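Local coordinates for MHC class I-like protein MILL2 (Mus musculus, PDB 6A97), which binds heparan sulfate proteoglycans on the surface of fibroblasts and belongs to the MHC class I family, at residues H23-N28 against D180-H185; T40-L45 against K92-M97; V44-Y47 against F53-Y56; F140-Q145 against T151-S156; L219-F224 against F276-R281. All coordinates share one frame; numbering follows the deposited sequence.

Contact 1. Residues H23-N28 against D180-H185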
# COMPACT_ATOMS: atom_id res chain seq x y z
N HIS A 23 -19.23 9.87 0.52
CA HIS A 23 -18.67 11.00 -0.21
C HIS A 23 -18.39 12.18 0.71
O HIS A 23 -19.01 12.32 1.76
CB HIS A 23 -19.60 11.44 -1.33
CG HIS A 23 -19.87 10.36 -2.34
ND1 HIS A 23 -19.00 10.06 -3.36
CD2 HIS A 23 -20.92 9.52 -2.48
CE1 HIS A 23 -19.49 9.08 -4.09
NE2 HIS A 23 -20.66 8.73 -3.58
N THR A 24 -17.45 13.03 0.30
CA THR A 24 -17.06 14.18 1.11
C THR A 24 -17.01 15.47 0.30
O THR A 24 -16.54 15.49 -0.84
CB THR A 24 -15.68 13.95 1.77
OG1 THR A 24 -15.68 12.70 2.47
CG2 THR A 24 -15.37 15.07 2.76
N LEU A 25 -17.53 16.54 0.90
CA LEU A 25 -17.41 17.88 0.34
C LEU A 25 -16.57 18.70 1.30
O LEU A 25 -16.88 18.78 2.49
CB LEU A 25 -18.78 18.52 0.13
CG LEU A 25 -18.80 20.03 -0.14
CD1 LEU A 25 -17.99 20.38 -1.37
CD2 LEU A 25 -20.23 20.53 -0.29
N ARG A 26 -15.50 19.31 0.81
CA ARG A 26 -14.61 20.08 1.67
C ARG A 26 -14.26 21.43 1.07
O ARG A 26 -13.86 21.53 -0.09
CB ARG A 26 -13.32 19.30 1.94
CG ARG A 26 -12.33 20.04 2.84
CD ARG A 26 -11.04 19.24 3.02
NE ARG A 26 -11.28 17.97 3.69
CZ ARG A 26 -11.16 17.77 5.00
NH1 ARG A 26 -11.39 16.57 5.52
NH2 ARG A 26 -10.82 18.77 5.80
N TYR A 27 -14.42 22.47 1.88
CA TYR A 27 -14.03 23.83 1.52
C TYR A 27 -12.74 24.16 2.23
O TYR A 27 -12.69 24.15 3.46
CB TYR A 27 -15.10 24.85 1.93
CG TYR A 27 -16.48 24.63 1.35
CD1 TYR A 27 -17.35 23.70 1.91
CD2 TYR A 27 -16.93 25.39 0.28
CE1 TYR A 27 -18.62 23.51 1.41
CE2 TYR A 27 -18.21 25.21 -0.24
CZ TYR A 27 -19.05 24.27 0.33
OH TYR A 27 -20.31 24.08 -0.18
N ASN A 28 -11.68 24.44 1.47
CA ASN A 28 -10.45 24.95 2.05
C ASN A 28 -10.37 26.45 1.80
O ASN A 28 -10.22 26.90 0.66
CB ASN A 28 -9.23 24.23 1.47
CG ASN A 28 -8.95 22.92 2.18
OD1 ASN A 28 -9.74 22.47 3.01
ND2 ASN A 28 -7.82 22.30 1.87
N ASP A 180 -27.64 21.42 6.44
CA ASP A 180 -28.62 21.57 5.37
C ASP A 180 -28.02 22.02 4.03
O ASP A 180 -28.27 21.39 3.00
CB ASP A 180 -29.71 22.57 5.79
CG ASP A 180 -30.39 22.18 7.08
OD1 ASP A 180 -30.40 20.97 7.41
OD2 ASP A 180 -30.92 23.07 7.77
N ILE A 181 -27.23 23.09 4.06
CA ILE A 181 -26.74 23.70 2.82
C ILE A 181 -25.63 22.88 2.17
O ILE A 181 -25.74 22.50 1.00
CB ILE A 181 -26.25 25.15 3.05
CG1 ILE A 181 -27.43 26.11 3.23
CG2 ILE A 181 -25.44 25.62 1.86
CD1 ILE A 181 -28.10 26.04 4.59
N CYS A 182 -24.56 22.61 2.92
CA CYS A 182 -23.46 21.79 2.40
C CYS A 182 -23.91 20.43 1.85
O CYS A 182 -23.49 20.05 0.76
CB CYS A 182 -22.37 21.59 3.48
SG CYS A 182 -21.37 20.09 3.25
N PRO A 183 -24.76 19.68 2.60
CA PRO A 183 -25.21 18.40 2.02
C PRO A 183 -25.99 18.55 0.71
O PRO A 183 -25.87 17.69 -0.17
CB PRO A 183 -26.12 17.83 3.12
CG PRO A 183 -25.63 18.46 4.38
CD PRO A 183 -25.24 19.85 3.98
N ALA A 184 -26.77 19.62 0.58
CA ALA A 184 -27.51 19.86 -0.65
C ALA A 184 -26.55 20.16 -1.80
O ALA A 184 -26.73 19.68 -2.92
CB ALA A 184 -28.50 20.99 -0.47
N HIS A 185 -25.52 20.96 -1.52
CA HIS A 185 -24.48 21.24 -2.50
C HIS A 185 -23.78 19.96 -2.96
O HIS A 185 -23.62 19.72 -4.16
CB HIS A 185 -23.45 22.22 -1.93
CG HIS A 185 -23.96 23.62 -1.79
ND1 HIS A 185 -25.11 24.06 -2.42
CD2 HIS A 185 -23.48 24.68 -1.10
CE1 HIS A 185 -25.31 25.33 -2.12
NE2 HIS A 185 -24.34 25.73 -1.32

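Contact 2. Residues T40-L45 against K92-M97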
# COMPACT_ATOMS: atom_id res chain seq x y z
N THR A 40 -10.82 42.04 3.27
CA THR A 40 -10.03 40.81 3.24
C THR A 40 -10.42 39.93 2.06
O THR A 40 -11.59 39.56 1.91
CB THR A 40 -10.17 40.01 4.54
OG1 THR A 40 -9.55 40.73 5.62
CG2 THR A 40 -9.49 38.65 4.41
N GLN A 41 -9.45 39.61 1.22
CA GLN A 41 -9.68 38.77 0.05
C GLN A 41 -9.45 37.30 0.42
O GLN A 41 -8.54 36.99 1.18
CB GLN A 41 -8.78 39.19 -1.10
CG GLN A 41 -8.96 40.64 -1.53
CD GLN A 41 -7.88 41.10 -2.49
OE1 GLN A 41 -8.11 42.00 -3.31
NE2 GLN A 41 -6.71 40.50 -2.41
N LEU A 42 -10.28 36.42 -0.14
CA LEU A 42 -10.27 35.01 0.22
C LEU A 42 -9.94 34.12 -0.96
O LEU A 42 -10.36 34.39 -2.09
CB LEU A 42 -11.62 34.61 0.80
CG LEU A 42 -12.12 35.30 2.07
CD1 LEU A 42 -13.53 34.83 2.40
CD2 LEU A 42 -11.17 35.03 3.25
N LEU A 43 -9.21 33.04 -0.70
CA LEU A 43 -9.07 31.96 -1.66
C LEU A 43 -9.94 30.80 -1.20
O LEU A 43 -9.78 30.30 -0.09
CB LEU A 43 -7.61 31.51 -1.81
CG LEU A 43 -7.39 30.24 -2.66
CD1 LEU A 43 -7.86 30.43 -4.12
CD2 LEU A 43 -5.93 29.81 -2.62
N VAL A 44 -10.87 30.38 -2.05
CA VAL A 44 -11.74 29.27 -1.70
C VAL A 44 -11.53 28.14 -2.69
O VAL A 44 -11.66 28.33 -3.90
CB VAL A 44 -13.24 29.68 -1.70
CG1 VAL A 44 -14.10 28.52 -1.22
CG2 VAL A 44 -13.47 30.92 -0.84
N LEU A 45 -11.19 26.97 -2.16
CA LEU A 45 -10.99 25.78 -2.96
C LEU A 45 -11.97 24.71 -2.50
O LEU A 45 -12.07 24.42 -1.31
CB LEU A 45 -9.55 25.27 -2.84
CG LEU A 45 -8.45 26.22 -3.28
CD1 LEU A 45 -7.07 25.65 -2.96
CD2 LEU A 45 -8.57 26.51 -4.76
N LYS A 92 -21.41 34.00 2.16
CA LYS A 92 -21.85 33.43 3.43
C LYS A 92 -20.68 33.17 4.36
O LYS A 92 -20.72 33.50 5.54
CB LYS A 92 -22.64 32.14 3.21
CG LYS A 92 -24.03 32.34 2.63
CD LYS A 92 -24.76 31.00 2.57
CE LYS A 92 -26.19 31.17 2.07
NZ LYS A 92 -26.23 31.64 0.66
N LEU A 93 -19.62 32.57 3.81
CA LEU A 93 -18.44 32.25 4.61
C LEU A 93 -17.81 33.52 5.17
O LEU A 93 -17.44 33.57 6.35
CB LEU A 93 -17.42 31.47 3.78
CG LEU A 93 -17.90 30.07 3.38
CD1 LEU A 93 -16.83 29.33 2.59
CD2 LEU A 93 -18.30 29.28 4.62
N ARG A 94 -17.70 34.55 4.34
CA ARG A 94 -17.19 35.84 4.79
C ARG A 94 -18.02 36.40 5.94
O ARG A 94 -17.47 36.84 6.95
CB ARG A 94 -17.17 36.84 3.64
CG ARG A 94 -16.87 38.27 4.08
CD ARG A 94 -16.98 39.24 2.90
NE ARG A 94 -16.14 38.81 1.78
CZ ARG A 94 -14.83 39.01 1.72
NH1 ARG A 94 -14.21 39.64 2.71
NH2 ARG A 94 -14.14 38.58 0.67
N GLY A 95 -19.34 36.36 5.78
CA GLY A 95 -20.24 36.88 6.79
C GLY A 95 -20.08 36.15 8.12
O GLY A 95 -19.94 36.78 9.17
N MET A 96 -20.09 34.83 8.07
CA MET A 96 -19.98 34.03 9.29
C MET A 96 -18.65 34.24 10.01
O MET A 96 -18.59 34.22 11.24
CB MET A 96 -20.16 32.54 8.96
CG MET A 96 -21.62 32.13 8.87
SD MET A 96 -21.82 30.36 8.63
CE MET A 96 -21.55 30.21 6.87
N MET A 97 -17.59 34.46 9.24
CA MET A 97 -16.25 34.57 9.80
C MET A 97 -15.79 36.01 9.95
O MET A 97 -14.61 36.27 10.24
CB MET A 97 -15.25 33.79 8.94
CG MET A 97 -15.30 32.28 9.19
SD MET A 97 -14.04 31.35 8.31
CE MET A 97 -14.66 31.42 6.64

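Contact 3. Residues V44-Y47 against F53-Y56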
# COMPACT_ATOMS: atom_id res chain seq x y z
N VAL A 44 -10.87 30.38 -2.05
CA VAL A 44 -11.74 29.27 -1.70
C VAL A 44 -11.53 28.14 -2.69
O VAL A 44 -11.66 28.33 -3.90
CB VAL A 44 -13.24 29.68 -1.70
CG1 VAL A 44 -14.10 28.52 -1.22
CG2 VAL A 44 -13.47 30.92 -0.84
N LEU A 45 -11.19 26.97 -2.16
CA LEU A 45 -10.99 25.78 -2.96
C LEU A 45 -11.97 24.71 -2.50
O LEU A 45 -12.07 24.42 -1.31
CB LEU A 45 -9.55 25.27 -2.84
CG LEU A 45 -8.45 26.22 -3.28
CD1 LEU A 45 -7.07 25.65 -2.96
CD2 LEU A 45 -8.57 26.51 -4.76
N ILE A 46 -12.68 24.13 -3.46
CA ILE A 46 -13.70 23.14 -3.14
C ILE A 46 -13.31 21.76 -3.64
O ILE A 46 -13.03 21.58 -4.83
CB ILE A 46 -15.06 23.54 -3.74
CG1 ILE A 46 -15.58 24.82 -3.08
CG2 ILE A 46 -16.07 22.42 -3.56
CD1 ILE A 46 -16.98 25.18 -3.50
N TYR A 47 -13.30 20.79 -2.73
CA TYR A 47 -12.93 19.42 -3.04
C TYR A 47 -14.11 18.47 -2.90
O TYR A 47 -14.79 18.45 -1.88
CB TYR A 47 -11.79 18.95 -2.14
CG TYR A 47 -10.51 19.73 -2.30
CD1 TYR A 47 -9.48 19.25 -3.09
CD2 TYR A 47 -10.35 20.97 -1.68
CE1 TYR A 47 -8.31 19.96 -3.25
CE2 TYR A 47 -9.19 21.70 -1.84
CZ TYR A 47 -8.17 21.18 -2.63
OH TYR A 47 -7.01 21.89 -2.80
N PHE A 53 -12.47 20.67 -7.30
CA PHE A 53 -13.63 20.77 -8.17
C PHE A 53 -13.87 22.22 -8.58
O PHE A 53 -14.08 22.52 -9.76
CB PHE A 53 -14.86 20.20 -7.46
CG PHE A 53 -16.14 20.34 -8.23
CD1 PHE A 53 -16.21 19.93 -9.55
CD2 PHE A 53 -17.27 20.87 -7.63
CE1 PHE A 53 -17.39 20.07 -10.27
CE2 PHE A 53 -18.45 21.00 -8.34
CZ PHE A 53 -18.51 20.60 -9.66
N LEU A 54 -13.82 23.13 -7.62
CA LEU A 54 -14.08 24.53 -7.91
C LEU A 54 -13.08 25.41 -7.18
O LEU A 54 -12.58 25.04 -6.11
CB LEU A 54 -15.51 24.92 -7.51
CG LEU A 54 -16.66 24.33 -8.31
CD1 LEU A 54 -17.99 24.54 -7.57
CD2 LEU A 54 -16.71 24.96 -9.69
N LYS A 55 -12.83 26.58 -7.74
CA LYS A 55 -11.98 27.56 -7.10
C LYS A 55 -12.55 28.96 -7.26
O LYS A 55 -13.02 29.33 -8.34
CB LYS A 55 -10.56 27.55 -7.68
CG LYS A 55 -9.79 28.80 -7.27
CD LYS A 55 -8.43 28.91 -7.87
CE LYS A 55 -8.46 29.44 -9.28
NZ LYS A 55 -7.08 29.83 -9.70
N TYR A 56 -12.51 29.74 -6.18
CA TYR A 56 -12.71 31.18 -6.28
C TYR A 56 -11.55 31.86 -5.59
O TYR A 56 -11.27 31.59 -4.42
CB TYR A 56 -14.02 31.63 -5.66
CG TYR A 56 -14.13 33.15 -5.55
CD1 TYR A 56 -14.35 33.77 -4.33
CD2 TYR A 56 -13.98 33.95 -6.68
CE1 TYR A 56 -14.44 35.15 -4.23
CE2 TYR A 56 -14.07 35.33 -6.60
CZ TYR A 56 -14.30 35.93 -5.37
OH TYR A 56 -14.39 37.30 -5.25

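Contact 4. Residues F140-Q145 against T151-S156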
# COMPACT_ATOMS: atom_id res chain seq x y z
N PHE A 140 -6.71 26.16 15.75
CA PHE A 140 -7.18 27.40 16.36
C PHE A 140 -8.54 27.14 17.01
O PHE A 140 -8.64 27.09 18.23
CB PHE A 140 -7.28 28.51 15.29
CG PHE A 140 -7.87 29.81 15.79
CD1 PHE A 140 -7.78 30.18 17.12
CD2 PHE A 140 -8.52 30.66 14.90
CE1 PHE A 140 -8.33 31.37 17.56
CE2 PHE A 140 -9.06 31.86 15.33
CZ PHE A 140 -8.97 32.21 16.67
N LEU A 141 -9.56 26.95 16.19
CA LEU A 141 -10.89 26.62 16.69
C LEU A 141 -11.45 25.38 16.01
O LEU A 141 -11.05 25.02 14.90
CB LEU A 141 -11.85 27.80 16.49
CG LEU A 141 -11.44 29.16 17.06
CD1 LEU A 141 -12.50 30.21 16.76
CD2 LEU A 141 -11.20 29.07 18.57
N THR A 142 -12.38 24.71 16.69
CA THR A 142 -13.06 23.56 16.13
C THR A 142 -14.51 23.58 16.57
O THR A 142 -14.80 23.74 17.76
CB THR A 142 -12.41 22.23 16.57
OG1 THR A 142 -11.11 22.11 15.99
CG2 THR A 142 -13.27 21.04 16.14
N PHE A 143 -15.44 23.44 15.63
CA PHE A 143 -16.85 23.45 15.98
C PHE A 143 -17.29 22.07 16.46
O PHE A 143 -17.16 21.08 15.74
CB PHE A 143 -17.71 23.91 14.80
CG PHE A 143 -19.16 24.10 15.16
CD1 PHE A 143 -19.57 25.20 15.88
CD2 PHE A 143 -20.11 23.16 14.77
CE1 PHE A 143 -20.90 25.37 16.22
CE2 PHE A 143 -21.44 23.33 15.10
CZ PHE A 143 -21.84 24.44 15.83
N ASP A 144 -17.81 22.01 17.68
CA ASP A 144 -18.24 20.75 18.27
C ASP A 144 -19.65 20.40 17.82
O ASP A 144 -20.62 21.03 18.24
CB ASP A 144 -18.16 20.82 19.80
CG ASP A 144 -18.30 19.45 20.45
OD1 ASP A 144 -17.38 19.07 21.21
OD2 ASP A 144 -19.32 18.77 20.21
N GLN A 145 -19.76 19.39 16.96
CA GLN A 145 -21.04 18.99 16.38
C GLN A 145 -22.06 18.59 17.44
O GLN A 145 -23.24 18.93 17.33
CB GLN A 145 -20.83 17.83 15.40
CG GLN A 145 -19.86 18.14 14.28
CD GLN A 145 -20.35 19.26 13.39
OE1 GLN A 145 -19.58 20.15 13.00
NE2 GLN A 145 -21.64 19.24 13.06
N THR A 151 -14.81 25.05 20.08
CA THR A 151 -13.74 24.63 20.97
C THR A 151 -12.45 25.36 20.62
O THR A 151 -12.06 25.41 19.45
CB THR A 151 -13.51 23.11 20.88
OG1 THR A 151 -14.71 22.42 21.24
CG2 THR A 151 -12.38 22.68 21.81
N VAL A 152 -11.79 25.94 21.61
CA VAL A 152 -10.45 26.48 21.40
C VAL A 152 -9.42 25.35 21.51
O VAL A 152 -9.32 24.69 22.54
CB VAL A 152 -10.12 27.59 22.41
CG1 VAL A 152 -8.68 28.03 22.26
CG2 VAL A 152 -11.07 28.76 22.23
N ASP A 153 -8.66 25.13 20.43
CA ASP A 153 -7.82 23.95 20.32
C ASP A 153 -6.45 24.05 21.01
O ASP A 153 -5.96 23.06 21.56
CB ASP A 153 -7.62 23.60 18.85
CG ASP A 153 -8.87 23.03 18.22
OD1 ASP A 153 -9.56 22.24 18.90
OD2 ASP A 153 -9.17 23.38 17.06
N GLY A 154 -5.84 25.22 20.97
CA GLY A 154 -4.52 25.39 21.58
C GLY A 154 -4.60 25.72 23.06
O GLY A 154 -5.69 25.85 23.62
N PRO A 155 -3.43 25.82 23.71
CA PRO A 155 -3.38 26.31 25.10
C PRO A 155 -4.01 27.69 25.19
O PRO A 155 -3.73 28.54 24.34
CB PRO A 155 -1.88 26.35 25.41
CG PRO A 155 -1.28 25.36 24.48
CD PRO A 155 -2.10 25.44 23.22
N SER A 156 -4.85 27.91 26.19
CA SER A 156 -5.63 29.14 26.25
C SER A 156 -6.16 29.46 27.63
O SER A 156 -6.65 28.57 28.33
CB SER A 156 -6.80 29.05 25.27
OG SER A 156 -7.72 30.11 25.48
O HOH W 1 -8.48 23.61 14.62

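Contact 5. Residues L219-F224 against F276-R281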
# COMPACT_ATOMS: atom_id res chain seq x y z
N LEU A 219 16.76 0.06 -6.72
CA LEU A 219 15.58 -0.36 -7.47
C LEU A 219 14.44 0.60 -7.20
O LEU A 219 14.08 0.82 -6.04
CB LEU A 219 15.17 -1.78 -7.09
CG LEU A 219 16.21 -2.89 -7.29
CD1 LEU A 219 15.69 -4.22 -6.76
CD2 LEU A 219 16.57 -3.01 -8.76
N THR A 220 13.87 1.18 -8.25
CA THR A 220 12.78 2.12 -8.05
C THR A 220 11.51 1.63 -8.74
O THR A 220 11.50 1.38 -9.95
CB THR A 220 13.13 3.52 -8.57
OG1 THR A 220 14.28 4.00 -7.87
CG2 THR A 220 11.96 4.48 -8.35
N CYS A 221 10.45 1.50 -7.96
CA CYS A 221 9.16 1.11 -8.48
C CYS A 221 8.23 2.33 -8.54
O CYS A 221 8.05 3.02 -7.55
CB CYS A 221 8.54 0.02 -7.61
SG CYS A 221 6.90 -0.48 -8.13
N ARG A 222 7.67 2.58 -9.72
CA ARG A 222 6.72 3.68 -9.88
C ARG A 222 5.38 3.19 -10.40
O ARG A 222 5.32 2.37 -11.32
CB ARG A 222 7.26 4.75 -10.83
CG ARG A 222 8.53 5.44 -10.34
CD ARG A 222 9.04 6.42 -11.39
NE ARG A 222 8.16 7.58 -11.51
CZ ARG A 222 8.34 8.58 -12.37
NH1 ARG A 222 9.37 8.56 -13.21
NH2 ARG A 222 7.49 9.59 -12.39
N ALA A 223 4.30 3.68 -9.80
CA ALA A 223 2.96 3.38 -10.27
C ALA A 223 2.35 4.63 -10.89
O ALA A 223 2.36 5.69 -10.27
CB ALA A 223 2.09 2.87 -9.13
N PHE A 224 1.84 4.51 -12.11
CA PHE A 224 1.24 5.63 -12.82
C PHE A 224 -0.25 5.43 -13.03
O PHE A 224 -0.76 4.31 -12.92
CB PHE A 224 1.90 5.85 -14.18
CG PHE A 224 3.36 6.19 -14.11
CD1 PHE A 224 4.31 5.18 -14.04
CD2 PHE A 224 3.78 7.50 -14.13
CE1 PHE A 224 5.66 5.49 -13.99
CE2 PHE A 224 5.13 7.82 -14.07
CZ PHE A 224 6.07 6.81 -14.00
N PHE A 276 13.81 -9.53 -6.44
CA PHE A 276 12.89 -8.50 -5.96
C PHE A 276 11.76 -8.18 -6.94
O PHE A 276 12.00 -7.98 -8.13
CB PHE A 276 13.67 -7.23 -5.62
CG PHE A 276 14.59 -7.38 -4.44
CD1 PHE A 276 15.87 -7.88 -4.60
CD2 PHE A 276 14.16 -7.05 -3.16
CE1 PHE A 276 16.71 -8.03 -3.52
CE2 PHE A 276 15.00 -7.20 -2.07
CZ PHE A 276 16.28 -7.70 -2.25
N SER A 277 10.54 -8.13 -6.42
CA SER A 277 9.38 -7.77 -7.23
C SER A 277 8.59 -6.67 -6.54
O SER A 277 8.52 -6.62 -5.31
CB SER A 277 8.48 -8.99 -7.45
OG SER A 277 9.21 -10.06 -8.02
N CYS A 278 8.02 -5.77 -7.34
CA CYS A 278 7.17 -4.70 -6.82
C CYS A 278 5.70 -5.01 -7.07
O CYS A 278 5.32 -5.35 -8.18
CB CYS A 278 7.53 -3.36 -7.46
SG CYS A 278 6.59 -1.97 -6.79
N ASN A 279 4.87 -4.88 -6.04
CA ASN A 279 3.46 -5.18 -6.17
C ASN A 279 2.59 -3.97 -5.85
O ASN A 279 2.62 -3.43 -4.74
CB ASN A 279 3.09 -6.36 -5.26
CG ASN A 279 1.64 -6.81 -5.43
OD1 ASN A 279 1.06 -7.42 -4.53
ND2 ASN A 279 1.06 -6.52 -6.59
N LEU A 280 1.81 -3.55 -6.84
CA LEU A 280 0.88 -2.43 -6.66
C LEU A 280 -0.53 -2.91 -6.38
O LEU A 280 -1.05 -3.79 -7.07
CB LEU A 280 0.87 -1.53 -7.90
CG LEU A 280 -0.30 -0.54 -7.95
CD1 LEU A 280 -0.08 0.62 -6.98
CD2 LEU A 280 -0.54 -0.02 -9.38
N ARG A 281 -1.15 -2.34 -5.35
CA ARG A 281 -2.58 -2.49 -5.14
C ARG A 281 -3.26 -1.14 -5.33
O ARG A 281 -2.89 -0.15 -4.68
CB ARG A 281 -2.88 -3.05 -3.74
CG ARG A 281 -4.31 -2.82 -3.28
CD ARG A 281 -5.28 -3.78 -3.94
NE ARG A 281 -6.68 -3.47 -3.62
CZ ARG A 281 -7.29 -3.85 -2.50
NH1 ARG A 281 -6.64 -4.54 -1.58
NH2 ARG A 281 -8.57 -3.53 -2.31

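Contact 1. Residues H23-N28 against D180-H185
Leu25 and Tyr27, successive inward residues of strand 23-31, meet Cys182 and His185 on helix 171-193, where the alpha-2 helix of the MHC class I platform lies over the beta-sheet floor. The strand and helix segments run at 117° to each other, with axes 9.1 Å apart at their closest. The tight part is built round one methyl group: Leu25 CD2 stands 3.7 Å from Cys182 SG and 3.5 Å from Cys182 O, and His185 CB also lies against it. Leu186 and Tyr189 of the same helix also pack on Leu25. Cys182 SG in turn is bonded to Cys119 SG on the neighbouring strand 113-121, the disulfide that ties this helix to the floor as in classical class I molecules. Across the helix the contact loosens, since Pro183 and Ala184 direct their side chains away from the strand, Ala184 into solvent. Toward the partly exposed side, His185 crosses Tyr27 at about a right angle. The histidine ND1 is taken by Arg188 and the carbonyl oxygen of Ile181 lies over one ring face, while the phenol comes in at the ring edge, placing Tyr27 OH 3.4 Å from His185 CD2.

Contact 2. Residues T40-L45 against K92-M97
Arg94 of helix 75-96 reaches Thr40, in the loop before strand 42-48, and Leu42 on that strand, joining the alpha-1 helix of the MHC class I platform to the sheet beneath it. The arginine leaves the helix with CG anti to its own nitrogen (chi1 170°), runs extended through CD, and then bends at chi3 (-54°), which turns the guanidinium end-on to the carbonyl of Thr40. Both terminal nitrogens converge on that single oxygen. Arg94 NH1 donates to Thr40 O at 2.7 Å with an N-H...O angle of 152°, and Arg94 NH2 donates to the same oxygen, Thr40 O, at 3.0 Å along a more bent path. The acceptor lies almost exactly in the guanidinium plane, so the fork fixes the rotation of the flat group as well as its position. Leu42 meets this plane from a different direction: its side chain, directed toward the helix, slants across the arginine and brings CD1 in as a loose apolar neighbour near the rim of one face. The charge itself has further partners, because Glu90, one turn back on the helix, forms a salt bridge with NH2, and the carbonyl of Ser37 accepts from NH1. Arg94 thus gathers the loop before the strand and its own helix around one head group. The nearest apolar approach to the guanidinium is Leu42 CG, 4.1 Å from Arg94 NH2.

Contact 3. Residues V44-Y47 against F53-Y56
Leu45, with CG anti to its carbonyl carbon (chi1 -60°), and Lys55, with CG anti to its backbone nitrogen (chi1 165°), send their side chains the same way and side by side, one from each strand of an antiparallel hairpin in the MHC class I floor. Leu45 CD2 consequently rests 3.6 Å from Lys55 CG, and the aliphatic part of the lysine serves as its apolar neighbour. The lysine then bends at chi3 and carries its amino group away from this hairpin, to pair with an acidic side chain on the chain of another protein. Leu45 and Lys55 form a non-hydrogen-bonded pair on the face that turns to that partner, where Tyr47 also packs. Val44, Ile46, Leu54 and Tyr56 occupy the other face, beneath the helices: Ile46 CB approaches Leu54 CB to 4.0 Å, and Leu86 of helix 75-96 packs on Ile46, Leu54 and Tyr56. Val44 and Tyr56 make a regular hydrogen-bonded pair, Val44 N donating to Tyr56 O at 2.7 Å in an almost straight line (176°). The pairing is less regular at Ile46, which faces both Phe53 and Leu54 in a classic beta bulge. Its amide still donates to Leu54 O, but its carbonyl receives two amides. The extra residue, Phe53, swings its ring toward helix 171-193, where it meets Tyr189 edge-to-face. The forked acceptance is unequal: Phe53 N lies 2.7 Å from Ile46 O, whereas Leu54 N lies 3.3 Å from Ile46 O.

Contact 4. Residues F140-Q145 against T151-S156
Thr142 meets the flat carboxylate of Asp153 at about a right angle: Thr142 OG1 donates to Asp153 OD2 at 2.6 Å, on the syn lone pair of that oxygen. On the reverse side of the sheet the Phe140 ring carries Leu141 CG over the centre of one face and meets Trp164 of helix 158-167 edge-to-face. Leu141 CD2 reaches across to Val152 CG2, 3.7 Å away, and Trp164 packs on both residues. The Thr142 hydroxyl is placed for its bond to the carboxylate by standing anti to the carbonyl carbon (chi1 -67°), and it is also hydrogen-bonded to His132. The backbones are joined by a reciprocal pair, Thr142 N to Thr151 O at 2.9 Å and Thr151 N to Thr142 O at 2.7 Å. Where strand 149-152 ends, Asp153 N gives Phe140 O a nearly straight bond (178°), although the donor stands well above the carbonyl plane. Asp153 therefore holds the neighbouring strand through both its amide and its carboxylate. Phe140 and Leu141 both face Leu133 on the other neighbouring strand, a classic beta bulge. The whole forms the last antiparallel hairpin of the alpha-2 half of the MHC class I platform, with apolar residues under the helix and polar ones on the opposite face.

Contact 5. Residues L219-F224 against F276-R281
Segments 219-224 and 276-281 run in nearly the same direction, 21° apart, on facing sheets, their axes 8.2 Å apart at closest approach, a separation of two packed sheets and not of hydrogen-bonded neighbours. Every second residue points into the gap. Cys221 and Cys278 bridge it in the middle, and both carry SG anti to the backbone nitrogen, so that the sulfurs extend toward each other and bond at 2.0 Å, Cys221 SG to Cys278 SG, with chi3 of -78°. Trp235 of strand 231-237 packs against Cys221. At one end Leu219 crosses Phe276 at about a right angle and sets CD1 3.8 Å from Phe276 CB, with Ile266 packing on both residues. At the other, Leu280 extends both methyls over the small side chain of Ala223, with Leu280 CD1 3.8 Å from Ala223 CB and CD2 scarcely farther. Cys221 CA lies 6.4 Å from Cys278 CA, closer than in the flanking pairs. This is the core of the C1-set immunoglobulin fold in the alpha-3 domain, with its intersheet disulfide and adjacent tryptophan. No hydrogen bond links the two segments; one covalent bond and apolar packing do, a chemistry that joins the two strands covalently within a buried apolar interface.

In the fold
Contacts 1 to 4 all belong to the alpha-1/alpha-2 platform and reach the same eight-stranded sheet. Contacts 2 and 3 share Val44 and Leu45, and contact 1 adjoins both through the neighbouring strand: Asn28 N lies 2.8 Å from Leu45 O, and Arg26 O lies 2.8 Å from Tyr47 N. Tyr27 and Leu25 also pack on Ile46, joining contacts 1 and 3 beneath the helices. Contact 4 sits at the far edge of the sheet, its centre about 25 Å from that of contact 3. Contacts 1 and 2 seat one helix each on this floor. Contact 5 lies in the separate alpha-3 domain, its centre about 36 Å from that of contact 1.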